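Putative cell adhesion protein (Parabacteroides distasonis, PDB 3LIU) probably serves as a fimbrillin-type structural subunit of adhesive surface pili. Local coordinates at residues 255-261 against 299-305; 336-340 against 351-355. All blocks are in the same frame, centred on the assembly; numbering follows the deposited sequence.

Contacts 1 and 2 lie on the same side of the chain's centre, their own centres about 15 Å apart. Contact 1 is mostly buried and joins two long loops, 255-261 and 299-305, through a tyrosine stack and an asparagine amide that bonds to main chain. Contact 2 is nearer the chain's centre yet only partly buried, with Lys351 exposed at its margin; it joins the two sides of a short hairpin, and backbone bonds carry most of it. The two meet where Tyr303 and Ala302 of contact 1 pack against Pro336 of contact 2, at the end of strand 326-336, and Ala302 also touches the Glu339 side chain.

Contact 1 of 2, residues 255-261 against 299-305; sequences SYKKGLQ and VNEAYAN
Tyr256 and Tyr303 stack face to face, pinning together two loops that lie beside the β-sheet carrying strands 308-319 and 326-336 of this fimbrillin-family subunit. The ring centroids are 3.6 Å apart and the planes differ by 12°. In both residues CG sits beside the backbone N (chi1 -71° in Tyr256, -66° in Tyr303), and the two side chains run side by side in the same direction. Water 2 accompanies the hydroxyl ends, 2.9 Å from Tyr303 OH and weakly bonded to Tyr256 OH. Ala334 and Pro377 also touch Tyr256, while Pro336 packs on Tyr303.

Smaller packing contacts flank the stack: Ala304 CB rests 3.6 Å from Ser255 O, and the bent chain of Lys258 brings its CE against Val299 CG2, while its ammonium end bonds to Ser297 O and Asn298 O.

One hydrogen bond joins the two main chains directly; the others across the contact come from the Asn305 amide. Asn300 N donates to Ser255 O over 3.0 Å. Water 1 links Ser255 OG, which also bonds to Asp376, with Asn300 ND2, whose amide stands at the edge of the Tyr256 ring. Asn305, entered through a cis peptide bond, turns its amide to the Lys258 backbone much as a neighbouring strand would: Asn305 OD1 accepts Lys258 N at 2.8 Å, almost straight and on a lone pair. Lys258 O in turn takes two donors from opposite faces of its carbonyl plane, Asn305 ND2 at 2.9 Å and Gln261 NE2, which also bonds to Ser207 OG, at 3.1 Å.

Contact 2 of 2, residues 336-340 against 351-355; sequences PVGEE and KFYVQ
Gly338 and Tyr353 bring their CA atoms to 3.8 Å, where a type II β turn from Pro336 to Glu339 meets a loop that enters through Lys351 with positive phi (59°). Two backbone hydrogen bonds cross the gap: Tyr353 N donates to Gly338 O and Lys351 N to Glu339 O, each 2.8 Å long. Val337 O faces the Tyr353 backbone as well, taking a CA-H...O contact from Tyr353 CA at 3.3 Å. Gly338 is the third residue of the turn and has positive phi (91°); with no side chain on its inner side, it lets the backbone of Tyr353 come right up against it.

The arrangement closes the open end of a β-hairpin, strands 340-343 and 347-350, whose flanking residues are drawn together just before the chain continues into strand 358-366.

Among the side chains, Tyr353 covers the turn. Its CG lies beside the backbone N (chi1 -62°), which carries the ring along the peptide chain of 337-339: Gly338 O lies over one face, Val337 O is near the edge, and Tyr353 CE1 comes to 3.8 Å from Glu339 CA. His306 stacks on the same ring. The side chains of Val337 and Val354 run at a slant to each other, with Val337 CG1 4.2 Å from Val354 CG2, and Val337 also packs on Tyr360 and Ile362. Phe352 lies with its ring face beneath the amide of Gln355, whose NE2 bonds to Phe352 O at 3.1 Å. At the tip of the tyrosine, water 3 sits 2.7 Å from Tyr353 OH and bonds weakly to Glu339 OE2.

Contact 1 of 2, residues 255-261 against 299-305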
# COMPACT_ATOMS: atom_id res chain seq x y z
N SER A 255 -23.75 1.88 -6.81
CA SER A 255 -23.36 3.28 -6.48
C SER A 255 -21.99 3.37 -5.74
O SER A 255 -21.28 4.36 -5.83
CB SER A 255 -24.46 3.99 -5.67
OG SER A 255 -24.60 3.41 -4.38
N TYR A 256 -21.61 2.29 -5.06
CA TYR A 256 -20.40 2.28 -4.29
C TYR A 256 -19.12 1.85 -5.05
O TYR A 256 -18.01 2.06 -4.56
CB TYR A 256 -20.60 1.36 -3.10
CG TYR A 256 -21.54 1.85 -1.99
CD1 TYR A 256 -22.00 3.15 -1.94
CD2 TYR A 256 -21.88 1.00 -0.94
CE1 TYR A 256 -22.79 3.59 -0.89
CE2 TYR A 256 -22.69 1.43 0.12
CZ TYR A 256 -23.12 2.72 0.15
OH TYR A 256 -23.89 3.17 1.19
N LYS A 257 -19.27 1.23 -6.22
CA LYS A 257 -18.16 0.52 -6.86
C LYS A 257 -18.50 0.38 -8.33
O LYS A 257 -19.51 -0.28 -8.68
CB LYS A 257 -17.99 -0.86 -6.20
CG LYS A 257 -16.90 -1.76 -6.72
CD LYS A 257 -17.28 -2.55 -7.95
CE LYS A 257 -16.31 -3.71 -8.19
NZ LYS A 257 -16.73 -4.55 -9.40
N LYS A 258 -17.68 1.01 -9.18
CA LYS A 258 -17.89 0.99 -10.62
C LYS A 258 -16.88 0.11 -11.30
O LYS A 258 -15.75 -0.06 -10.83
CB LYS A 258 -17.84 2.40 -11.22
CG LYS A 258 -18.92 3.34 -10.72
CD LYS A 258 -20.34 2.76 -10.97
CE LYS A 258 -21.45 3.67 -10.59
NZ LYS A 258 -22.79 3.03 -10.89
N GLY A 259 -17.31 -0.46 -12.43
CA GLY A 259 -16.46 -1.22 -13.33
C GLY A 259 -16.25 -2.70 -13.03
O GLY A 259 -16.38 -3.18 -11.89
N LEU A 260 -15.88 -3.42 -14.08
CA LEU A 260 -15.37 -4.77 -13.89
C LEU A 260 -13.92 -4.62 -13.45
O LEU A 260 -13.06 -4.26 -14.21
CB LEU A 260 -15.47 -5.58 -15.19
CG LEU A 260 -14.90 -7.01 -15.26
CD1 LEU A 260 -15.55 -7.93 -14.22
CD2 LEU A 260 -15.12 -7.63 -16.68
N GLN A 261 -13.70 -4.92 -12.19
CA GLN A 261 -12.40 -4.88 -11.58
C GLN A 261 -11.86 -6.32 -11.56
O GLN A 261 -12.60 -7.30 -11.65
CB GLN A 261 -12.55 -4.34 -10.14
CG GLN A 261 -13.20 -2.96 -10.12
CD GLN A 261 -13.16 -2.29 -8.74
OE1 GLN A 261 -12.56 -2.83 -7.79
NE2 GLN A 261 -13.74 -1.10 -8.64
N VAL A 299 -23.18 7.36 -9.48
CA VAL A 299 -21.92 7.32 -8.79
C VAL A 299 -22.07 8.04 -7.44
O VAL A 299 -22.33 9.26 -7.40
CB VAL A 299 -20.81 8.09 -9.59
CG1 VAL A 299 -19.45 8.11 -8.80
CG2 VAL A 299 -20.60 7.46 -10.95
N ASN A 300 -21.87 7.30 -6.34
CA ASN A 300 -21.71 7.93 -5.04
C ASN A 300 -20.22 8.21 -4.84
O ASN A 300 -19.42 7.31 -4.53
CB ASN A 300 -22.32 7.08 -3.92
CG ASN A 300 -22.24 7.75 -2.56
OD1 ASN A 300 -21.31 8.51 -2.30
ND2 ASN A 300 -23.21 7.45 -1.66
N GLU A 301 -19.87 9.46 -5.02
CA GLU A 301 -18.47 9.86 -5.10
C GLU A 301 -17.69 9.71 -3.80
O GLU A 301 -16.46 9.69 -3.82
CB GLU A 301 -18.41 11.31 -5.57
CG GLU A 301 -18.69 11.40 -7.07
CD GLU A 301 -18.74 12.80 -7.57
OE1 GLU A 301 -18.61 13.72 -6.76
OE2 GLU A 301 -18.93 12.98 -8.79
N ALA A 302 -18.39 9.62 -2.68
CA ALA A 302 -17.78 9.24 -1.43
C ALA A 302 -17.30 7.76 -1.43
O ALA A 302 -16.40 7.42 -0.69
CB ALA A 302 -18.76 9.52 -0.25
N TYR A 303 -17.90 6.89 -2.25
CA TYR A 303 -17.47 5.48 -2.27
C TYR A 303 -16.73 5.04 -3.52
O TYR A 303 -15.66 4.45 -3.40
CB TYR A 303 -18.66 4.57 -2.08
CG TYR A 303 -19.33 4.66 -0.73
CD1 TYR A 303 -20.16 5.73 -0.40
CD2 TYR A 303 -19.22 3.64 0.18
CE1 TYR A 303 -20.81 5.78 0.81
CE2 TYR A 303 -19.88 3.67 1.42
CZ TYR A 303 -20.66 4.73 1.72
OH TYR A 303 -21.30 4.77 2.93
N ALA A 304 -17.33 5.31 -4.70
CA ALA A 304 -16.78 4.90 -6.01
C ALA A 304 -15.77 5.93 -6.55
O ALA A 304 -16.15 7.11 -6.72
CB ALA A 304 -17.92 4.77 -7.02
N ASN A 305 -14.51 5.56 -6.83
CA ASN A 305 -13.90 4.23 -6.60
C ASN A 305 -12.75 4.39 -5.62
O ASN A 305 -11.59 4.03 -5.87
CB ASN A 305 -13.39 3.57 -7.90
CG ASN A 305 -14.45 2.67 -8.60
OD1 ASN A 305 -15.58 2.53 -8.10
ND2 ASN A 305 -14.07 2.07 -9.78
O HOH W 1 -25.07 5.76 -2.90
O HOH W 2 -22.09 2.07 3.81

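Contact 2 of 2, residues 336-340 against 351-355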
# COMPACT_ATOMS: atom_id res chain seq x y z
N PRO A 336 -15.71 3.46 3.04
CA PRO A 336 -14.60 4.05 2.31
C PRO A 336 -13.42 4.33 3.23
O PRO A 336 -13.53 5.16 4.13
CB PRO A 336 -15.19 5.34 1.72
CG PRO A 336 -16.51 5.54 2.42
CD PRO A 336 -16.74 4.45 3.40
N VAL A 337 -12.30 3.66 2.97
CA VAL A 337 -11.14 3.69 3.88
C VAL A 337 -10.46 5.06 3.86
O VAL A 337 -9.86 5.50 2.87
CB VAL A 337 -10.15 2.54 3.58
CG1 VAL A 337 -8.94 2.56 4.58
CG2 VAL A 337 -10.88 1.20 3.71
N GLY A 338 -10.52 5.73 4.99
CA GLY A 338 -9.78 6.96 5.18
C GLY A 338 -10.51 8.23 4.81
O GLY A 338 -9.91 9.29 4.72
N GLU A 339 -11.81 8.13 4.59
CA GLU A 339 -12.65 9.29 4.42
C GLU A 339 -12.53 10.27 5.61
O GLU A 339 -12.51 11.50 5.45
CB GLU A 339 -14.08 8.80 4.26
CG GLU A 339 -15.13 9.91 4.27
CD GLU A 339 -16.53 9.36 4.02
OE1 GLU A 339 -16.93 8.37 4.67
OE2 GLU A 339 -17.21 9.92 3.15
N GLU A 340 -12.46 9.69 6.79
CA GLU A 340 -12.12 10.36 8.04
C GLU A 340 -11.23 9.39 8.85
O GLU A 340 -11.57 8.18 9.02
CB GLU A 340 -13.40 10.74 8.81
CG GLU A 340 -13.18 11.51 10.13
CD GLU A 340 -12.74 12.96 9.92
OE1 GLU A 340 -12.96 13.48 8.82
OE2 GLU A 340 -12.21 13.59 10.85
N LYS A 351 -10.59 13.12 4.25
CA LYS A 351 -10.09 12.86 2.90
C LYS A 351 -8.64 12.40 2.87
O LYS A 351 -7.95 12.66 1.92
CB LYS A 351 -10.34 14.07 1.99
CG LYS A 351 -11.84 14.38 1.82
CD LYS A 351 -12.10 15.66 1.06
CE LYS A 351 -13.55 16.14 1.20
NZ LYS A 351 -14.57 15.07 0.88
N PHE A 352 -8.19 11.70 3.90
CA PHE A 352 -6.85 11.12 3.93
C PHE A 352 -6.76 9.94 2.93
O PHE A 352 -5.73 9.74 2.26
CB PHE A 352 -6.56 10.61 5.36
CG PHE A 352 -5.13 10.38 5.64
CD1 PHE A 352 -4.30 11.45 6.00
CD2 PHE A 352 -4.60 9.10 5.58
CE1 PHE A 352 -2.95 11.24 6.26
CE2 PHE A 352 -3.28 8.87 5.85
CZ PHE A 352 -2.44 9.93 6.19
N TYR A 353 -7.81 9.13 2.91
CA TYR A 353 -7.86 7.95 2.05
C TYR A 353 -6.62 7.04 2.27
O TYR A 353 -6.16 6.89 3.41
CB TYR A 353 -8.14 8.36 0.58
CG TYR A 353 -9.49 9.04 0.44
CD1 TYR A 353 -10.65 8.37 0.77
CD2 TYR A 353 -9.60 10.36 -0.00
CE1 TYR A 353 -11.89 8.97 0.67
CE2 TYR A 353 -10.85 10.97 -0.11
CZ TYR A 353 -11.98 10.26 0.23
OH TYR A 353 -13.22 10.81 0.15
N VAL A 354 -6.09 6.44 1.22
CA VAL A 354 -5.11 5.38 1.34
C VAL A 354 -3.74 5.83 0.85
O VAL A 354 -3.53 6.03 -0.34
CB VAL A 354 -5.56 4.09 0.59
CG1 VAL A 354 -4.53 2.97 0.75
CG2 VAL A 354 -6.95 3.65 1.07
N GLN A 355 -2.80 5.97 1.79
CA GLN A 355 -1.48 6.45 1.50
C GLN A 355 -0.48 5.42 1.99
O GLN A 355 -0.77 4.65 2.90
CB GLN A 355 -1.22 7.79 2.15
CG GLN A 355 -2.19 8.86 1.73
CD GLN A 355 -1.89 10.21 2.42
OE1 GLN A 355 -0.74 10.51 2.68
NE2 GLN A 355 -2.91 10.98 2.73
O HOH W 3 -15.27 9.28 1.11